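Local coordinates for thiamine-monophosphate kinase (Stenotrophomonas maltophilia, PDB 6XEP), which probably catalyses the ATP-dependent phosphorylation of thiamine monophosphate to thiamine diphosphate, the active form of vitamin B1, at residues A[52-57]-A[77-82]; A[71-76]-A[202-207]; A[87-92]-A[210-215]; A[93-98]-A[137-142]. One frame throughout, in Å; residues are numbered along the deposited sequence.

Contact 1. Residues A[52-57]-A[77-82]; sequences TADTLN and AVNLSD
Asp-54 on strand 52-57 faces Val-78, Asn-79 and Asp-82 of helix 77-82, and its side chain touches a different partner at each step. Its CB passes Asn-79 OD1 at 3.7 Å. CG, anti to the carbonyl carbon (chi1 -64°), then rests 3.5 Å from Val-78 CG1, a methyl of the branched valine, which can pack on the carboxylate carbon without offering a polar group. Beyond it, OD1 lies 3.1 Å from Asn-79 ND2, at too poor an angle for a hydrogen bond. The carboxylates meet tip to tip, Asp-54 OD1 2.6 Å from Asp-82 OD2, but this closeness holds for one of two Asp-82 conformers and is therefore uncertain. Asp-54 OD2 has a water 2.7 Å away. Asn-79 aims its ND2, in the amide plane, at Thr-52 OG1 (3.2 Å, 165° at the hydrogen) in the given one of the two Thr-52 conformers. Short acidic and hydroxyl side chains suit the magnesium sites predicted at Thr-52, Asp-54 and Asp-82, although no magnesium is present here. Strand 48-57 is an outermost strand of the four-stranded sheet, hydrogen-bonded to strand 136-145. Segment 77-82 of helix 68-85 runs roughly antiparallel to 52-57, axes 8.1 Å apart, and Asn-79 also touches Ala-141 on strand 136-145.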
loop_
_atom_site.group_PDB
_atom_site.type_symbol
_atom_site.label_atom_id
_atom_site.label_comp_id
_atom_site.label_asym_id
_atom_site.label_seq_id
_atom_site.Cartn_x
_atom_site.Cartn_y
_atom_site.Cartn_z
ATOM N N THR A 52 2.146 -7.245 -3.774
ATOM C CA THR A 52 1.888 -6.442 -4.958
ATOM C C THR A 52 1.228 -5.143 -4.539
ATOM O O THR A 52 0.554 -5.088 -3.514
ATOM C CB THR A 52 0.970 -7.155 -5.963
ATOM O OG1 THR A 52 -0.340 -7.293 -5.407
ATOM C CG2 THR A 52 1.504 -8.521 -6.306
ATOM N N ALA A 53 1.412 -4.099 -5.344
ATOM C CA ALA A 53 0.789 -2.827 -5.016
ATOM C C ALA A 53 0.481 -2.111 -6.315
ATOM O O ALA A 53 1.303 -2.107 -7.228
ATOM C CB ALA A 53 1.684 -1.940 -4.145
ATOM N N ASP A 54 -0.700 -1.506 -6.378
ATOM C CA ASP A 54 -1.161 -0.794 -7.563
ATOM C C ASP A 54 -1.984 0.391 -7.096
ATOM O O ASP A 54 -2.700 0.294 -6.097
ATOM C CB ASP A 54 -2.015 -1.689 -8.466
ATOM C CG ASP A 54 -1.238 -2.864 -9.044
ATOM O OD1 ASP A 54 -1.317 -3.966 -8.453
ATOM O OD2 ASP A 54 -0.543 -2.687 -10.080
ATOM N N THR A 55 -1.878 1.510 -7.803
ATOM C CA THR A 55 -2.724 2.659 -7.524
ATOM C C THR A 55 -3.589 2.913 -8.745
ATOM O O THR A 55 -3.085 2.889 -9.867
ATOM C CB THR A 55 -1.899 3.904 -7.190
ATOM O OG1 THR A 55 -1.208 3.695 -5.952
ATOM C CG2 THR A 55 -2.808 5.123 -7.069
ATOM N N LEU A 56 -4.883 3.122 -8.530
ATOM C CA LEU A 56 -5.785 3.553 -9.592
ATOM C C LEU A 56 -6.199 4.982 -9.293
ATOM O O LEU A 56 -6.702 5.271 -8.200
ATOM C CB LEU A 56 -7.010 2.646 -9.715
ATOM C CG LEU A 56 -6.812 1.359 -10.541
ATOM C CD1 LEU A 56 -5.782 0.425 -9.942
ATOM C CD2 LEU A 56 -8.135 0.641 -10.719
ATOM N N ASN A 57 -5.981 5.869 -10.258
ATOM C CA ASN A 57 -6.291 7.285 -10.133
ATOM C C ASN A 57 -7.442 7.661 -11.052
ATOM O O ASN A 57 -7.472 7.250 -12.218
ATOM C CB ASN A 57 -5.067 8.125 -10.480
ATOM C CG ASN A 57 -3.973 7.937 -9.475
ATOM O OD1 ASN A 57 -4.252 7.908 -8.284
ATOM N ND2 ASN A 57 -2.735 7.755 -9.937
ATOM N N ALA A 77 -9.119 -6.131 -8.280
ATOM C CA ALA A 77 -8.880 -7.089 -9.354
ATOM C C ALA A 77 -7.480 -6.945 -9.949
ATOM O O ALA A 77 -6.856 -7.946 -10.320
ATOM C CB ALA A 77 -9.934 -6.921 -10.451
ATOM N N VAL A 78 -6.984 -5.714 -10.079
ATOM C CA VAL A 78 -5.637 -5.514 -10.616
ATOM C C VAL A 78 -4.610 -6.260 -9.767
ATOM O O VAL A 78 -3.727 -6.951 -10.283
ATOM C CB VAL A 78 -5.313 -4.012 -10.705
ATOM C CG1 VAL A 78 -3.887 -3.835 -11.188
ATOM C CG2 VAL A 78 -6.283 -3.345 -11.654
ATOM N N ASN A 79 -4.720 -6.135 -8.445
ATOM C CA ASN A 79 -3.757 -6.774 -7.554
ATOM C C ASN A 79 -3.900 -8.285 -7.557
ATOM O O ASN A 79 -2.901 -9.017 -7.497
ATOM C CB ASN A 79 -3.944 -6.233 -6.143
ATOM C CG ASN A 79 -3.422 -4.843 -6.002
ATOM O OD1 ASN A 79 -4.119 -3.871 -6.298
ATOM N ND2 ASN A 79 -2.171 -4.725 -5.582
ATOM N N LEU A 80 -5.140 -8.774 -7.566
ATOM C CA LEU A 80 -5.347 -10.209 -7.595
ATOM C C LEU A 80 -4.824 -10.808 -8.891
ATOM O O LEU A 80 -4.330 -11.937 -8.894
ATOM C CB LEU A 80 -6.826 -10.526 -7.416
ATOM C CG LEU A 80 -7.394 -10.257 -6.028
ATOM C CD1 LEU A 80 -8.893 -10.582 -5.987
ATOM C CD2 LEU A 80 -6.622 -11.069 -4.965
ATOM N N SER A 81 -4.948 -10.074 -9.996
ATOM C CA SER A 81 -4.411 -10.565 -11.258
ATOM C C SER A 81 -2.885 -10.664 -11.196
ATOM O O SER A 81 -2.295 -11.606 -11.743
ATOM C CB SER A 81 -4.855 -9.651 -12.395
ATOM O OG SER A 81 -4.325 -10.128 -13.615
ATOM N N ASP A 82 -2.239 -9.693 -10.536
ATOM C CA ASP A 82 -0.794 -9.747 -10.310
ATOM C C ASP A 82 -0.424 -10.991 -9.510
ATOM O O ASP A 82 0.532 -11.705 -9.836
ATOM C CB ASP A 82 -0.321 -8.503 -9.546
ATOM C CG ASP A 82 -0.520 -7.193 -10.300
ATOM O OD1 ASP A 82 -0.790 -7.194 -11.515
ATOM O OD2 ASP A 82 -0.390 -6.136 -9.637
HETATM O O HOH W 1 -0.352 -4.248 -12.242
#

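Contact 2. Residues A[71-76]-A[202-207]; sequences IGWKTL and LRPTPR
First torsions set how Trp-73 and Arg-203, which touch across this contact, send their side chains off the backbone. In Trp-73, whose CB already points toward 202-207, CG stands anti to the backbone N (chi1 -179°). In Arg-203, CG is anti to the carbonyl carbon (chi1 -68°) and lies 3.9 Å from Trp-73 CG. Arg-203 CB lies over one face of the indole, 3.8 Å from the centroid of the five-membered ring, in a CH-pi contact. At the ring edge, NE1 donates to Pro-204 O (2.9 Å, 167° at the hydrogen), the oxygen lying close to the indole plane. Lys-74 is extended beyond CG: its CB is 3.6 Å from Leu-202 O, and its CD is 4.0 Å from Pro-204 CD, the aliphatic chain crossing the proline ring at about a right angle. Both charged ends find partners outside the two segments. Lys-74 NZ forms a salt bridge with Asp-274, a predicted substrate-binding residue, and Arg-203 NE one with Asp-70. Tryptophan suits this place because it combines a broad apolar face with a single N-H, and lysine because its long methylene chain can line the loop before its amine. The chemistry thus joins a helix of the N-terminal family region to a loop of the C-terminal one by an apolar surface and one directional bond.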
loop_
_atom_site.group_PDB
_atom_site.type_symbol
_atom_site.label_atom_id
_atom_site.label_comp_id
_atom_site.label_asym_id
_atom_site.label_seq_id
_atom_site.Cartn_x
_atom_site.Cartn_y
_atom_site.Cartn_z
ATOM N N ILE A 71 -15.240 0.764 -9.223
ATOM C CA ILE A 71 -13.922 1.181 -8.761
ATOM C C ILE A 71 -13.427 0.242 -7.671
ATOM O O ILE A 71 -12.258 -0.159 -7.660
ATOM C CB ILE A 71 -13.962 2.642 -8.275
ATOM C CG1 ILE A 71 -14.317 3.572 -9.431
ATOM C CG2 ILE A 71 -12.611 3.042 -7.718
ATOM C CD1 ILE A 71 -14.572 5.005 -8.971
ATOM N N GLY A 72 -14.307 -0.119 -6.732
ATOM C CA GLY A 72 -13.913 -1.047 -5.682
ATOM C C GLY A 72 -13.519 -2.409 -6.220
ATOM O O GLY A 72 -12.492 -2.977 -5.824
ATOM N N TRP A 73 -14.310 -2.940 -7.145
ATOM C CA TRP A 73 -13.981 -4.220 -7.769
ATOM C C TRP A 73 -12.643 -4.145 -8.507
ATOM O O TRP A 73 -11.732 -4.950 -8.269
ATOM C CB TRP A 73 -15.106 -4.616 -8.732
ATOM C CG TRP A 73 -14.915 -5.947 -9.445
ATOM C CD1 TRP A 73 -14.019 -6.235 -10.446
ATOM C CD2 TRP A 73 -15.658 -7.151 -9.215
ATOM N NE1 TRP A 73 -14.169 -7.550 -10.849
ATOM C CE2 TRP A 73 -15.160 -8.132 -10.109
ATOM C CE3 TRP A 73 -16.695 -7.496 -8.342
ATOM C CZ2 TRP A 73 -15.659 -9.427 -10.144
ATOM C CZ3 TRP A 73 -17.191 -8.798 -8.382
ATOM C CH2 TRP A 73 -16.662 -9.742 -9.270
ATOM N N LYS A 74 -12.507 -3.176 -9.411
ATOM C CA LYS A 74 -11.357 -3.178 -10.300
ATOM C C LYS A 74 -10.071 -2.886 -9.542
ATOM O O LYS A 74 -9.027 -3.473 -9.850
ATOM C CB LYS A 74 -11.565 -2.175 -11.444
ATOM C CG LYS A 74 -10.426 -2.248 -12.463
ATOM C CD LYS A 74 -10.817 -1.647 -13.820
ATOM C CE LYS A 74 -9.707 -1.915 -14.833
ATOM N NZ LYS A 74 -10.018 -1.411 -16.196
ATOM N N THR A 75 -10.136 -2.018 -8.518
ATOM C CA THR A 75 -8.926 -1.726 -7.745
ATOM C C THR A 75 -8.338 -3.009 -7.157
ATOM O O THR A 75 -7.130 -3.263 -7.262
ATOM C CB THR A 75 -9.246 -0.696 -6.648
ATOM O OG1 THR A 75 -9.645 0.530 -7.269
ATOM C CG2 THR A 75 -8.011 -0.394 -5.834
ATOM N N LEU A 76 -9.186 -3.865 -6.595
ATOM C CA LEU A 76 -8.689 -5.136 -6.075
ATOM C C LEU A 76 -8.334 -6.109 -7.201
ATOM O O LEU A 76 -7.358 -6.857 -7.087
ATOM C CB LEU A 76 -9.725 -5.759 -5.144
ATOM C CG LEU A 76 -9.408 -7.133 -4.556
ATOM C CD1 LEU A 76 -8.115 -7.096 -3.713
ATOM C CD2 LEU A 76 -10.595 -7.595 -3.708
ATOM N N LEU A 202 -15.040 -2.606 -16.812
ATOM C CA LEU A 202 -15.311 -2.139 -15.453
ATOM C C LEU A 202 -14.983 -3.194 -14.407
ATOM O O LEU A 202 -14.501 -2.859 -13.319
ATOM C CB LEU A 202 -16.780 -1.730 -15.314
ATOM C CG LEU A 202 -17.222 -0.575 -16.207
ATOM C CD1 LEU A 202 -18.693 -0.312 -15.918
ATOM C CD2 LEU A 202 -16.377 0.660 -15.934
ATOM N N ARG A 203 -15.243 -4.464 -14.702
ATOM C CA ARG A 203 -15.121 -5.529 -13.706
ATOM C C ARG A 203 -14.356 -6.704 -14.298
ATOM O O ARG A 203 -14.933 -7.784 -14.500
ATOM C CB ARG A 203 -16.493 -6.000 -13.229
ATOM C CG ARG A 203 -17.289 -5.005 -12.424
ATOM C CD ARG A 203 -18.608 -5.676 -11.947
ATOM N NE ARG A 203 -19.605 -4.637 -11.780
ATOM C CZ ARG A 203 -20.902 -4.811 -11.919
ATOM N NH1 ARG A 203 -21.393 -6.010 -12.212
ATOM N NH2 ARG A 203 -21.712 -3.779 -11.740
ATOM N N PRO A 204 -13.067 -6.542 -14.561
ATOM C CA PRO A 204 -12.274 -7.674 -15.071
ATOM C C PRO A 204 -12.245 -8.801 -14.044
ATOM O O PRO A 204 -12.347 -8.566 -12.841
ATOM C CB PRO A 204 -10.883 -7.061 -15.284
ATOM C CG PRO A 204 -10.805 -5.942 -14.289
ATOM C CD PRO A 204 -12.223 -5.362 -14.294
ATOM N N THR A 205 -12.078 -10.045 -14.529
ATOM C CA THR A 205 -12.083 -11.202 -13.632
ATOM C C THR A 205 -10.660 -11.713 -13.410
ATOM O O THR A 205 -10.072 -12.298 -14.342
ATOM C CB THR A 205 -12.963 -12.315 -14.204
ATOM O OG1 THR A 205 -14.283 -11.798 -14.454
ATOM C CG2 THR A 205 -13.073 -13.464 -13.200
ATOM N N PRO A 206 -10.070 -11.549 -12.222
ATOM C CA PRO A 206 -8.709 -12.065 -12.014
ATOM C C PRO A 206 -8.733 -13.581 -11.958
ATOM O O PRO A 206 -9.595 -14.162 -11.308
ATOM C CB PRO A 206 -8.293 -11.455 -10.674
ATOM C CG PRO A 206 -9.612 -11.297 -9.901
ATOM C CD PRO A 206 -10.626 -10.925 -10.997
ATOM N N ARG A 207 -7.795 -14.222 -12.658
ATOM C CA ARG A 207 -7.860 -15.674 -12.802
ATOM C C ARG A 207 -7.047 -16.361 -11.703
ATOM O O ARG A 207 -6.089 -17.098 -11.956
ATOM C CB ARG A 207 -7.396 -16.090 -14.195
ATOM C CG ARG A 207 -8.096 -15.330 -15.319
ATOM C CD ARG A 207 -9.615 -15.571 -15.316
ATOM N NE ARG A 207 -10.189 -15.022 -16.539
ATOM C CZ ARG A 207 -11.486 -14.961 -16.799
ATOM N NH1 ARG A 207 -12.365 -15.429 -15.902
ATOM N NH2 ARG A 207 -11.891 -14.419 -17.950
#

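Contact 3. Residues A[87-92]-A[210-215]; sequences GARPAW and LGLRLR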
loop_
_atom_site.group_PDB
_atom_site.type_symbol
_atom_site.label_atom_id
_atom_site.label_comp_id
_atom_site.label_asym_id
_atom_site.label_seq_id
_atom_site.Cartn_x
_atom_site.Cartn_y
_atom_site.Cartn_z
ATOM N N GLY A 87 1.051 -17.359 -9.260
ATOM C CA GLY A 87 0.564 -18.574 -8.632
ATOM C C GLY A 87 0.491 -18.463 -7.124
ATOM O O GLY A 87 0.630 -19.473 -6.419
ATOM N N ALA A 88 0.289 -17.258 -6.615
ATOM C CA ALA A 88 0.261 -17.029 -5.185
ATOM C C ALA A 88 -1.165 -17.120 -4.677
ATOM O O ALA A 88 -2.110 -16.750 -5.369
ATOM C CB ALA A 88 0.847 -15.660 -4.844
ATOM N N ARG A 89 -1.304 -17.622 -3.451
ATOM C CA ARG A 89 -2.594 -17.695 -2.779
ATOM C C ARG A 89 -2.852 -16.384 -2.047
ATOM O O ARG A 89 -2.143 -16.089 -1.071
ATOM C CB ARG A 89 -2.599 -18.865 -1.797
ATOM C CG ARG A 89 -3.932 -19.074 -1.074
ATOM C CD ARG A 89 -3.930 -20.391 -0.317
ATOM N NE ARG A 89 -3.598 -21.504 -1.199
ATOM C CZ ARG A 89 -4.478 -22.159 -1.959
ATOM N NH1 ARG A 89 -5.768 -21.818 -1.956
ATOM N NH2 ARG A 89 -4.066 -23.162 -2.726
ATOM N N PRO A 90 -3.849 -15.583 -2.452
ATOM C CA PRO A 90 -4.131 -14.329 -1.736
ATOM C C PRO A 90 -4.459 -14.569 -0.267
ATOM O O PRO A 90 -5.100 -15.558 0.100
ATOM C CB PRO A 90 -5.344 -13.752 -2.480
ATOM C CG PRO A 90 -5.345 -14.406 -3.813
ATOM C CD PRO A 90 -4.759 -15.779 -3.595
ATOM N N ALA A 91 -3.987 -13.650 0.575
ATOM C CA ALA A 91 -4.150 -13.753 2.018
ATOM C C ALA A 91 -4.773 -12.481 2.577
ATOM O O ALA A 91 -5.894 -12.511 3.093
ATOM C CB ALA A 91 -2.800 -14.025 2.693
ATOM N N TRP A 92 -4.051 -11.367 2.481
ATOM C CA TRP A 92 -4.443 -10.129 3.141
ATOM C C TRP A 92 -4.237 -8.948 2.197
ATOM O O TRP A 92 -3.453 -9.010 1.244
ATOM C CB TRP A 92 -3.639 -9.897 4.425
ATOM C CG TRP A 92 -3.387 -11.119 5.245
ATOM C CD1 TRP A 92 -4.321 -11.855 5.917
ATOM C CD2 TRP A 92 -2.117 -11.724 5.536
ATOM N NE1 TRP A 92 -3.717 -12.891 6.593
ATOM C CE2 TRP A 92 -2.369 -12.841 6.366
ATOM C CE3 TRP A 92 -0.802 -11.446 5.162
ATOM C CZ2 TRP A 92 -1.353 -13.674 6.834
ATOM C CZ3 TRP A 92 0.216 -12.276 5.631
ATOM C CH2 TRP A 92 -0.073 -13.381 6.452
ATOM N N LEU A 210 -7.094 -20.296 -11.691
ATOM C CA LEU A 210 -6.164 -20.783 -12.707
ATOM C C LEU A 210 -4.719 -20.646 -12.244
ATOM O O LEU A 210 -3.924 -21.587 -12.358
ATOM C CB LEU A 210 -6.367 -20.025 -14.014
ATOM C CG LEU A 210 -5.377 -20.340 -15.141
ATOM C CD1 LEU A 210 -5.502 -21.772 -15.612
ATOM C CD2 LEU A 210 -5.682 -19.389 -16.313
ATOM N N GLY A 211 -4.361 -19.476 -11.717
ATOM C CA GLY A 211 -2.988 -19.263 -11.285
ATOM C C GLY A 211 -2.529 -20.288 -10.270
ATOM O O GLY A 211 -1.386 -20.756 -10.318
ATOM N N LEU A 212 -3.428 -20.691 -9.379
ATOM C CA LEU A 212 -3.117 -21.662 -8.338
ATOM C C LEU A 212 -3.002 -23.075 -8.865
ATOM O O LEU A 212 -2.563 -23.957 -8.121
ATOM C CB LEU A 212 -4.186 -21.633 -7.252
ATOM C CG LEU A 212 -4.153 -20.404 -6.351
ATOM C CD1 LEU A 212 -5.328 -20.467 -5.428
ATOM C CD2 LEU A 212 -2.845 -20.354 -5.552
ATOM N N ARG A 213 -3.400 -23.315 -10.111
ATOM C CA ARG A 213 -3.257 -24.641 -10.686
ATOM C C ARG A 213 -2.149 -24.738 -11.714
ATOM O O ARG A 213 -1.679 -25.849 -11.982
ATOM C CB ARG A 213 -4.575 -25.089 -11.314
ATOM C CG ARG A 213 -5.630 -25.327 -10.238
ATOM C CD ARG A 213 -6.691 -26.284 -10.689
ATOM N NE ARG A 213 -7.904 -26.052 -9.931
ATOM C CZ ARG A 213 -9.079 -26.610 -10.202
ATOM N NH1 ARG A 213 -10.128 -26.315 -9.445
ATOM N NH2 ARG A 213 -9.207 -27.453 -11.225
ATOM N N LEU A 214 -1.681 -23.600 -12.233
ATOM C CA LEU A 214 -0.745 -23.592 -13.358
ATOM C C LEU A 214 0.629 -24.133 -12.982
ATOM O O LEU A 214 1.358 -24.613 -13.859
ATOM C CB LEU A 214 -0.602 -22.172 -13.907
ATOM C CG LEU A 214 -1.666 -21.734 -14.912
ATOM C CD1 LEU A 214 -1.444 -20.301 -15.378
ATOM C CD2 LEU A 214 -1.680 -22.675 -16.092
ATOM N N ARG A 215 1.008 -24.062 -11.705
ATOM C CA ARG A 215 2.325 -24.565 -11.332
ATOM C C ARG A 215 2.457 -26.028 -11.705
ATOM O O ARG A 215 3.550 -26.485 -12.067
ATOM C CB ARG A 215 2.586 -24.370 -9.836
ATOM C CG ARG A 215 3.934 -24.942 -9.359
ATOM C CD ARG A 215 5.139 -24.218 -9.992
ATOM N NE ARG A 215 6.397 -24.764 -9.476
ATOM C CZ ARG A 215 7.065 -25.774 -10.028
ATOM N NH1 ARG A 215 6.612 -26.353 -11.134
ATOM N NH2 ARG A 215 8.192 -26.206 -9.477
#
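Gly-87 and Gly-211 form the tight part of this contact, their CA atoms 4.5 Å apart. Gly-87 CA approaches Gly-211 O at 3.4 Å in a CA-H...O contact, with 128° at the hydrogen. Glycine suits the first position well. Gly-87, just after helix 68-85, completes a Schellman motif with positive phi (65°), and a beta carbon on it would stand only 3.3 Å from Gly-211 O; at Gly-211, the lack of a side chain lets the backbones come close. Leu-212 bridges the glycine pair and the solvent side. Its CD2 lies 3.7 Å from Gly-87 O and equally 3.7 Å from Ala-88 O, so a methyl group packs against the backbone where the chain turns into strand 89-92. The solvent side is looser. There Arg-89, an exposed residue, bends at chi3 (-55°) and lays one face of its guanidinium over the other leucine methyl, with NH1 3.8 Å from Leu-212 CD1, offset toward the rim of the flat group. Arginine fits such a border because its face can cover carbon while its N-H groups remain at the edge. The segments therefore meet through backbone closeness, one CA-H...O contact and apolar cover rather than through conventional polar bonds, joining the turn after helix 68-85 to helix 208-214 of the C-terminal family region.

Contact 4. Residues A[93-98]-A[137-142]; sequences CTLALS and LSVTAM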
loop_
_atom_site.group_PDB
_atom_site.type_symbol
_atom_site.label_atom_id
_atom_site.label_comp_id
_atom_site.label_asym_id
_atom_site.label_seq_id
_atom_site.Cartn_x
_atom_site.Cartn_y
_atom_site.Cartn_z
ATOM N N CYS A 93 -4.938 -7.848 2.470
ATOM C CA CYS A 93 -4.657 -6.635 1.711
ATOM C C CYS A 93 -4.905 -5.393 2.554
ATOM O O CYS A 93 -5.580 -5.430 3.589
ATOM C CB CYS A 93 -5.478 -6.577 0.419
ATOM S SG CYS A 93 -7.229 -6.541 0.668
ATOM N N THR A 94 -4.331 -4.280 2.096
ATOM C CA THR A 94 -4.599 -2.969 2.674
ATOM C C THR A 94 -5.178 -2.074 1.593
ATOM O O THR A 94 -4.998 -2.306 0.398
ATOM C CB THR A 94 -3.345 -2.305 3.244
ATOM O OG1 THR A 94 -2.383 -2.146 2.202
ATOM C CG2 THR A 94 -2.756 -3.138 4.405
ATOM N N LEU A 95 -5.894 -1.051 2.033
ATOM C CA LEU A 95 -6.553 -0.127 1.120
ATOM C C LEU A 95 -6.295 1.279 1.614
ATOM O O LEU A 95 -6.648 1.600 2.749
ATOM C CB LEU A 95 -8.052 -0.405 1.074
ATOM C CG LEU A 95 -8.955 0.580 0.356
ATOM C CD1 LEU A 95 -8.674 0.557 -1.136
ATOM C CD2 LEU A 95 -10.374 0.181 0.660
ATOM N N ALA A 96 -5.704 2.115 0.763
ATOM C CA ALA A 96 -5.416 3.508 1.087
ATOM C C ALA A 96 -6.241 4.356 0.129
ATOM O O ALA A 96 -5.944 4.406 -1.072
ATOM C CB ALA A 96 -3.920 3.803 0.972
ATOM N N LEU A 97 -7.288 4.990 0.657
ATOM C CA LEU A 97 -8.246 5.762 -0.127
ATOM C C LEU A 97 -7.977 7.250 0.052
ATOM O O LEU A 97 -7.928 7.744 1.181
ATOM C CB LEU A 97 -9.680 5.474 0.309
ATOM C CG LEU A 97 -10.392 4.154 0.070
ATOM C CD1 LEU A 97 -11.876 4.416 0.149
ATOM C CD2 LEU A 97 -10.034 3.662 -1.287
ATOM N N SER A 98 -7.789 7.956 -1.056
ATOM C CA SER A 98 -7.764 9.409 -1.076
ATOM C C SER A 98 -9.082 9.864 -1.676
ATOM O O SER A 98 -9.397 9.493 -2.808
ATOM C CB SER A 98 -6.588 9.935 -1.902
ATOM O OG SER A 98 -5.348 9.553 -1.312
ATOM N N LEU A 137 -6.904 5.368 -5.309
ATOM C CA LEU A 137 -7.090 4.136 -4.559
ATOM C C LEU A 137 -5.828 3.306 -4.708
ATOM O O LEU A 137 -5.471 2.903 -5.823
ATOM C CB LEU A 137 -8.314 3.374 -5.072
ATOM C CG LEU A 137 -9.534 4.305 -5.126
ATOM C CD1 LEU A 137 -9.815 4.965 -6.469
ATOM C CD2 LEU A 137 -10.710 3.609 -4.694
ATOM N N SER A 138 -5.141 3.066 -3.601
ATOM C CA SER A 138 -3.904 2.297 -3.621
ATOM C C SER A 138 -4.112 1.040 -2.792
ATOM O O SER A 138 -4.437 1.126 -1.604
ATOM C CB SER A 138 -2.740 3.116 -3.068
ATOM O OG SER A 138 -1.500 2.510 -3.400
ATOM N N VAL A 139 -3.924 -0.123 -3.409
ATOM C CA VAL A 139 -4.119 -1.391 -2.722
ATOM C C VAL A 139 -2.797 -2.138 -2.698
ATOM O O VAL A 139 -2.060 -2.170 -3.689
ATOM C CB VAL A 139 -5.217 -2.260 -3.363
ATOM C CG1 VAL A 139 -5.148 -3.699 -2.827
ATOM C CG2 VAL A 139 -6.564 -1.701 -3.050
ATOM N N THR A 140 -2.480 -2.697 -1.544
ATOM C CA THR A 140 -1.359 -3.601 -1.397
ATOM C C THR A 140 -1.951 -4.954 -1.068
ATOM O O THR A 140 -2.733 -5.061 -0.124
ATOM C CB THR A 140 -0.414 -3.138 -0.291
ATOM O OG1 THR A 140 0.065 -1.833 -0.610
ATOM C CG2 THR A 140 0.788 -4.051 -0.189
ATOM N N ALA A 141 -1.602 -5.971 -1.851
ATOM C CA ALA A 141 -2.119 -7.311 -1.633
ATOM C C ALA A 141 -0.971 -8.260 -1.322
ATOM O O ALA A 141 0.075 -8.232 -1.977
ATOM C CB ALA A 141 -2.904 -7.802 -2.837
ATOM N N MET A 142 -1.170 -9.095 -0.313
ATOM C CA MET A 142 -0.168 -10.048 0.150
ATOM C C MET A 142 -0.671 -11.454 -0.125
ATOM O O MET A 142 -1.783 -11.798 0.278
ATOM C CB MET A 142 0.103 -9.886 1.649
ATOM C CG MET A 142 0.960 -8.691 2.030
ATOM S SD MET A 142 0.244 -7.768 3.405
ATOM C CE MET A 142 -1.175 -7.096 2.567
HETATM O O HOH W 2 -2.826 0.255 0.887
#
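Strands 93-98 and 137-142 are antiparallel neighbours in the four-stranded sheet of the N-terminal AIR-synthase-related, PurM-like region, and they pair through two hydrogen-bonded couples, Thr-94 with Thr-140 and Ala-96 with Ser-138. Thr-94 N donates to Thr-140 O at 2.8 Å, and Ala-96 N to Ser-138 O at 2.9 Å. The return bonds are Thr-140 N to Thr-94 O (3.2 Å) and Ser-138 N to Ala-96 O (3.0 Å). Between these couples, Val-139 CA adds a CA-H...O contact to Thr-94 O.

Thr-94 and Thr-140 lie side by side and point the same way. OG1 of Thr-94, held between the backbone N and the carbonyl carbon (chi1 60°), comes 3.3 Å from Thr-140 CB and has a water at 2.8 Å, which also donates to Ser-138 O. On the opposite face the side chains are apolar: Leu-95 CD1 meets Val-139 CG2 at 3.6 Å, and Leu-97 CD2 presses on Leu-137 CD2 at 3.5 Å, tighter than ordinary contact.

Each face suits its neighbours. The leucines and Val-139 turn to helices 68-85 and 104-120, where Phe-110 and Thr-75 receive them. Small and hydroxylated residues turn to the second subunit, whose Thr-140 OG1 is hydrogen-bonded to OG1 of this Thr-140. Strands 48-57 and 124-132 flank the pair.

Contacts 1, 2 and 4 are buried, whereas contact 3 lies partly at the surface. Contacts 1 and 4 belong to one sheet: strands 48-57 and 136-145 are neighbours, joined by Leu-56 N to Leu-137 O, and both contacts reach the second subunit. Helix 68-85 serves contacts 1 and 2, with Thr-75 of contact 2 also packing on Val-139 of contact 4. Strand 89-99 links contacts 3 and 4. The chemistry changes with place: acidic oxygens at a predicted metal site in contact 1, an aromatic donor and apolar packing between regions in contact 2, glycine closeness and leucine cover in contact 3, regular backbone pairing in contact 4.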